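Local coordinates for disulfide isomerase DsbG N-terminal domain-containing protein (Helicobacter pylori, PDB 3TDG), which probably works as a dimeric thiol-disulfide oxidoreductase of the DsbG type, with a thioredoxin fold and reductase activity, at residues S37-E40 against K46-I49; A133-E138 against R238-N243. All coordinates share one frame; numbering follows the deposited sequence.

In the fold
Starting near the N terminus, the chain leaves helix 33-43 and turns back at once, and interaction 1 closes that short loop against the start of strand 48-54. This belongs to the DsbG N-terminal region, with its antiparallel sheet of strands 48-54, 62-67, 74-79 and 85-88. The long helix 98-129 then leads to the thioredoxin-fold part. There interaction 2 closes a loop of about a hundred residues, tying the approach to strand 137-139 to helix 235-249. The two contacts follow one another in series and neither nest nor cross. The centres of interaction 1 and interaction 2 lie about 42 Å apart, on opposite sides of the centre of the chain.

Interaction 1: residues S37-E40 against K46-I49; sequences SVIE and KVRI
Ile39 and Val47 form the buried side of this contact. The CG2 methyl of Ile39 meets the CG1 methyl of Val47 at 4.0 Å. The two branched side chains cross at about a right angle. One methyl of each does the touching. On Ile39, the CB bond already heads for the other segment, and CG2 lies anti to the backbone N (CG1 at chi1 -75°), which turns this methyl to the side of Val47. The packing is van der Waals contact between apolar groups.

The outer side is looser and more polar. Glu40 and Lys46 lie side by side and point the same way, each with an extended chain. Glu40 OE2 comes within 3.6 Å of Lys46 CB, so the carboxylate lies beside the root of the lysine and not at its ammonium group. Glu40 OE2 and Lys46 NZ stay 6.4 Å apart. The opposite charges may attract weakly at this distance, but they form no salt bridge. Lys46 is exposed, and Glu40 is partly so. The backbones are close here, with the CA atoms of Glu40 and Lys46 5.2 Å apart.

The contact is part of a helix-turn-strand connection within the DsbG N-terminal region. The later part of helix 33-43 lies against the residues leading into strand 48-54. Val47 also touches Ile66 of strand 62-67, and Ile39 touches Ile86 of strand 85-88. Ile39 further packs on Phe94 of the second subunit, which places this helix beside the dimer contact.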
loop_
_atom_site.group_PDB
_atom_site.type_symbol
_atom_site.label_atom_id
_atom_site.label_comp_id
_atom_site.label_asym_id
_atom_site.label_seq_id
_atom_site.Cartn_x
_atom_site.Cartn_y
_atom_site.Cartn_z
ATOM N N SER A 37 -4.530 -25.892 -19.419
ATOM C CA SER A 37 -5.653 -26.599 -18.899
ATOM C C SER A 37 -5.567 -26.762 -17.392
ATOM O O SER A 37 -6.549 -26.687 -16.710
ATOM C CB SER A 37 -5.792 -27.918 -19.634
ATOM O OG SER A 37 -6.039 -28.964 -18.761
ATOM N N VAL A 38 -4.371 -26.932 -16.883
ATOM C CA VAL A 38 -4.199 -27.011 -15.464
ATOM C C VAL A 38 -4.606 -25.698 -14.807
ATOM O O VAL A 38 -5.245 -25.692 -13.799
ATOM C CB VAL A 38 -2.786 -27.389 -15.092
ATOM C CG1 VAL A 38 -2.616 -27.333 -13.648
ATOM C CG2 VAL A 38 -2.465 -28.742 -15.587
ATOM N N ILE A 39 -4.254 -24.590 -15.411
ATOM C CA ILE A 39 -4.614 -23.323 -14.855
ATOM C C ILE A 39 -6.098 -23.080 -14.983
ATOM O O ILE A 39 -6.722 -22.647 -14.061
ATOM C CB ILE A 39 -3.836 -22.184 -15.483
ATOM C CG1 ILE A 39 -2.421 -22.178 -14.952
ATOM C CG2 ILE A 39 -4.440 -20.877 -15.135
ATOM C CD1 ILE A 39 -1.475 -21.442 -15.799
ATOM N N GLU A 40 -6.656 -23.373 -16.137
ATOM C CA GLU A 40 -8.066 -23.170 -16.337
ATOM C C GLU A 40 -8.947 -23.851 -15.303
ATOM O O GLU A 40 -9.833 -23.249 -14.806
ATOM C CB GLU A 40 -8.482 -23.568 -17.726
ATOM C CG GLU A 40 -9.726 -22.888 -18.114
ATOM C CD GLU A 40 -10.197 -23.214 -19.484
ATOM O OE1 GLU A 40 -9.802 -24.231 -20.037
ATOM O OE2 GLU A 40 -10.976 -22.439 -19.997
ATOM N N LYS A 46 -8.532 -18.937 -18.861
ATOM C CA LYS A 46 -7.801 -19.532 -19.975
ATOM C C LYS A 46 -6.698 -18.564 -20.406
ATOM O O LYS A 46 -6.984 -17.546 -21.043
ATOM C CB LYS A 46 -8.735 -19.834 -21.155
ATOM C CG LYS A 46 -8.029 -20.515 -22.335
ATOM C CD LYS A 46 -8.899 -20.515 -23.576
ATOM C CE LYS A 46 -8.298 -21.385 -24.652
ATOM N NZ LYS A 46 -9.012 -21.099 -25.937
ATOM N N VAL A 47 -5.453 -18.887 -20.045
ATOM C CA VAL A 47 -4.301 -18.000 -20.297
ATOM C C VAL A 47 -3.793 -18.176 -21.720
ATOM O O VAL A 47 -3.959 -19.235 -22.319
ATOM C CB VAL A 47 -3.117 -18.242 -19.292
ATOM C CG1 VAL A 47 -3.569 -18.047 -17.853
ATOM C CG2 VAL A 47 -2.489 -19.623 -19.479
ATOM N N ARG A 48 -3.169 -17.137 -22.255
ATOM C CA ARG A 48 -2.522 -17.228 -23.552
ATOM C C ARG A 48 -1.012 -17.276 -23.347
ATOM O O ARG A 48 -0.472 -16.448 -22.623
ATOM C CB ARG A 48 -2.916 -16.012 -24.400
ATOM C CG ARG A 48 -2.516 -16.120 -25.868
ATOM C CD ARG A 48 -3.266 -15.085 -26.719
ATOM N NE ARG A 48 -2.990 -13.720 -26.266
ATOM C CZ ARG A 48 -1.970 -12.968 -26.685
ATOM N NH1 ARG A 48 -1.106 -13.427 -27.592
ATOM N NH2 ARG A 48 -1.811 -11.744 -26.193
ATOM N N ILE A 49 -0.334 -18.237 -23.973
ATOM C CA ILE A 49 1.117 -18.375 -23.829
ATOM C C ILE A 49 1.834 -17.404 -24.773
ATOM O O ILE A 49 1.559 -17.399 -25.971
ATOM C CB ILE A 49 1.585 -19.827 -24.111
ATOM C CG1 ILE A 49 1.009 -20.792 -23.071
ATOM C CG2 ILE A 49 3.122 -19.917 -24.135
ATOM C CD1 ILE A 49 1.151 -22.257 -23.461
#

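Interaction 2: residues A133-E138 against R238-N243; sequences ADYAIE and RTKVEN. With FMT (formic acid), chain C.
Lys240 reaches from helix 235-249 to Asp134, and the two side chains approach from opposite directions. CB of Lys240 leaves the helix toward the 133-138 segment. CG lies anti to the backbone N (chi1 -170°), and the chain stays extended to its end. Lys240 CD passes the Tyr135 ring, 4.4 Å from Tyr135 CD1. Lys240 CE then comes to 3.9 Å from Asp134 OD2. At the tip, Lys240 NZ forms a salt bridge with a hydrogen bond to Asp134 OD2 at 2.7 Å. The donor meets OD2 on its syn side, 20° out of the carboxylate plane. Asp134 OD1 is also close to Lys240 NZ, at 2.8 Å, so the ammonium group sits near both oxygens. Asp134 is exposed and Lys240 partly exposed, so the salt bridge lies on the solvent side.

The buried half belongs to Tyr135 and Val241. Their side chains cross at about a right angle. Val241 CG2 is in van der Waals contact with Tyr135 OH at 3.6 Å, while Val241 CA is near the plane of the ring, at its edge. In this thioredoxin-fold part, the contact sets the residues entering edge strand 137-139 against helix 235-249. Tyr135 OH hydrogen-bonds to Val182 O of strand 177-182, the sheet neighbour of strand 137-139. Val241 also packs on Ala194 and Gln198 of helix 188-206.

Farther along, Glu138 N donates a hydrogen bond of 2.8 Å to O2 of a formic acid molecule, probably from the crystallisation liquor. Lys214 NZ and Arg205 NH2 hydrogen-bond to the same molecule.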
loop_
_atom_site.group_PDB
_atom_site.type_symbol
_atom_site.label_atom_id
_atom_site.label_comp_id
_atom_site.label_asym_id
_atom_site.label_seq_id
_atom_site.Cartn_x
_atom_site.Cartn_y
_atom_site.Cartn_z
ATOM N N ALA A 133 -22.691 10.897 -18.691
ATOM C CA ALA A 133 -22.870 10.592 -20.112
ATOM C C ALA A 133 -23.136 11.796 -21.013
ATOM O O ALA A 133 -22.826 11.763 -22.216
ATOM C CB ALA A 133 -23.967 9.559 -20.273
ATOM N N ASP A 134 -23.732 12.846 -20.453
ATOM C CA ASP A 134 -23.999 14.060 -21.221
ATOM C C ASP A 134 -22.844 15.086 -21.130
ATOM O O ASP A 134 -22.894 16.126 -21.772
ATOM C CB ASP A 134 -25.309 14.713 -20.743
ATOM C CG ASP A 134 -25.284 15.068 -19.271
ATOM O OD1 ASP A 134 -25.902 16.085 -18.897
ATOM O OD2 ASP A 134 -24.637 14.360 -18.473
ATOM N N TYR A 135 -21.824 14.787 -20.326
ATOM C CA TYR A 135 -20.798 15.773 -20.008
ATOM C C TYR A 135 -19.858 16.046 -21.201
ATOM O O TYR A 135 -19.628 17.222 -21.570
ATOM C CB TYR A 135 -20.031 15.380 -18.743
ATOM C CG TYR A 135 -19.206 16.518 -18.188
ATOM C CD1 TYR A 135 -19.715 17.338 -17.176
ATOM C CD2 TYR A 135 -17.933 16.794 -18.687
ATOM C CE1 TYR A 135 -18.995 18.382 -16.673
ATOM C CE2 TYR A 135 -17.186 17.860 -18.195
ATOM C CZ TYR A 135 -17.722 18.647 -17.185
ATOM O OH TYR A 135 -17.005 19.693 -16.660
ATOM N N ALA A 136 -19.339 14.978 -21.816
ATOM C CA ALA A 136 -18.402 15.128 -22.937
ATOM C C ALA A 136 -19.129 15.671 -24.129
ATOM O O ALA A 136 -20.307 15.358 -24.323
ATOM C CB ALA A 136 -17.741 13.784 -23.307
ATOM N N ILE A 137 -18.419 16.468 -24.933
ATOM C CA ILE A 137 -18.956 16.992 -26.169
ATOM C C ILE A 137 -18.400 16.142 -27.280
ATOM O O ILE A 137 -17.214 16.257 -27.627
ATOM C CB ILE A 137 -18.538 18.449 -26.422
ATOM C CG1 ILE A 137 -19.010 19.342 -25.280
ATOM C CG2 ILE A 137 -19.060 18.936 -27.788
ATOM C CD1 ILE A 137 -18.151 20.549 -25.077
ATOM N N GLU A 138 -19.248 15.289 -27.838
ATOM C CA GLU A 138 -18.818 14.374 -28.882
ATOM C C GLU A 138 -19.041 14.971 -30.272
ATOM O O GLU A 138 -20.165 15.293 -30.653
ATOM C CB GLU A 138 -19.517 13.013 -28.732
ATOM C CG GLU A 138 -18.996 11.974 -29.720
ATOM C CD GLU A 138 -19.527 10.571 -29.475
ATOM O OE1 GLU A 138 -19.338 10.008 -28.372
ATOM O OE2 GLU A 138 -20.106 10.010 -30.416
ATOM N N ARG A 238 -22.401 24.283 -12.235
ATOM C CA ARG A 238 -21.080 24.541 -11.664
ATOM C C ARG A 238 -20.677 23.422 -10.713
ATOM O O ARG A 238 -19.538 22.973 -10.749
ATOM C CB ARG A 238 -20.962 25.904 -10.974
ATOM C CG ARG A 238 -19.511 26.455 -10.991
ATOM C CD ARG A 238 -19.040 27.113 -9.674
ATOM N NE ARG A 238 -20.140 27.713 -8.912
ATOM C CZ ARG A 238 -20.543 27.298 -7.709
ATOM N NH1 ARG A 238 -19.920 26.288 -7.103
ATOM N NH2 ARG A 238 -21.565 27.900 -7.104
ATOM N N THR A 239 -21.617 22.957 -9.891
ATOM C CA THR A 239 -21.384 21.818 -8.998
ATOM C C THR A 239 -21.075 20.522 -9.767
ATOM O O THR A 239 -20.178 19.772 -9.385
ATOM C CB THR A 239 -22.588 21.594 -8.055
ATOM O OG1 THR A 239 -22.915 22.833 -7.416
ATOM C CG2 THR A 239 -22.269 20.544 -6.983
ATOM N N LYS A 240 -21.824 20.268 -10.838
ATOM C CA LYS A 240 -21.571 19.132 -11.720
ATOM C C LYS A 240 -20.159 19.217 -12.337
ATOM O O LYS A 240 -19.415 18.221 -12.364
ATOM C CB LYS A 240 -22.627 19.064 -12.822
ATOM C CG LYS A 240 -22.554 17.791 -13.615
ATOM C CD LYS A 240 -23.409 17.834 -14.856
ATOM C CE LYS A 240 -23.798 16.410 -15.235
ATOM N NZ LYS A 240 -24.436 16.309 -16.571
ATOM N N VAL A 241 -19.801 20.410 -12.815
ATOM C CA VAL A 241 -18.436 20.689 -13.284
ATOM C C VAL A 241 -17.400 20.401 -12.193
ATOM O O VAL A 241 -16.401 19.712 -12.454
ATOM C CB VAL A 241 -18.285 22.143 -13.821
ATOM C CG1 VAL A 241 -16.814 22.536 -13.965
ATOM C CG2 VAL A 241 -19.023 22.289 -15.158
ATOM N N GLU A 242 -17.627 20.934 -10.989
ATOM C CA GLU A 242 -16.682 20.763 -9.883
ATOM C C GLU A 242 -16.490 19.293 -9.517
ATOM O O GLU A 242 -15.364 18.869 -9.314
ATOM C CB GLU A 242 -17.073 21.597 -8.643
ATOM C CG GLU A 242 -16.873 23.114 -8.830
ATOM C CD GLU A 242 -17.440 23.966 -7.682
ATOM O OE1 GLU A 242 -17.144 25.178 -7.654
ATOM O OE2 GLU A 242 -18.175 23.438 -6.818
ATOM N N ASN A 243 -17.583 18.529 -9.460
ATOM C CA ASN A 243 -17.538 17.089 -9.146
ATOM C C ASN A 243 -16.907 16.250 -10.247
ATOM O O ASN A 243 -16.092 15.366 -9.972
ATOM C CB ASN A 243 -18.947 16.537 -8.835
ATOM C CG ASN A 243 -19.566 17.150 -7.567
ATOM O OD1 ASN A 243 -18.917 17.892 -6.821
ATOM N ND2 ASN A 243 -20.841 16.846 -7.333
HETATM C C FMT C . -22.400 16.427 -28.474
HETATM O O1 FMT C . -23.453 17.083 -28.551
HETATM O O2 FMT C . -21.915 15.997 -27.422
#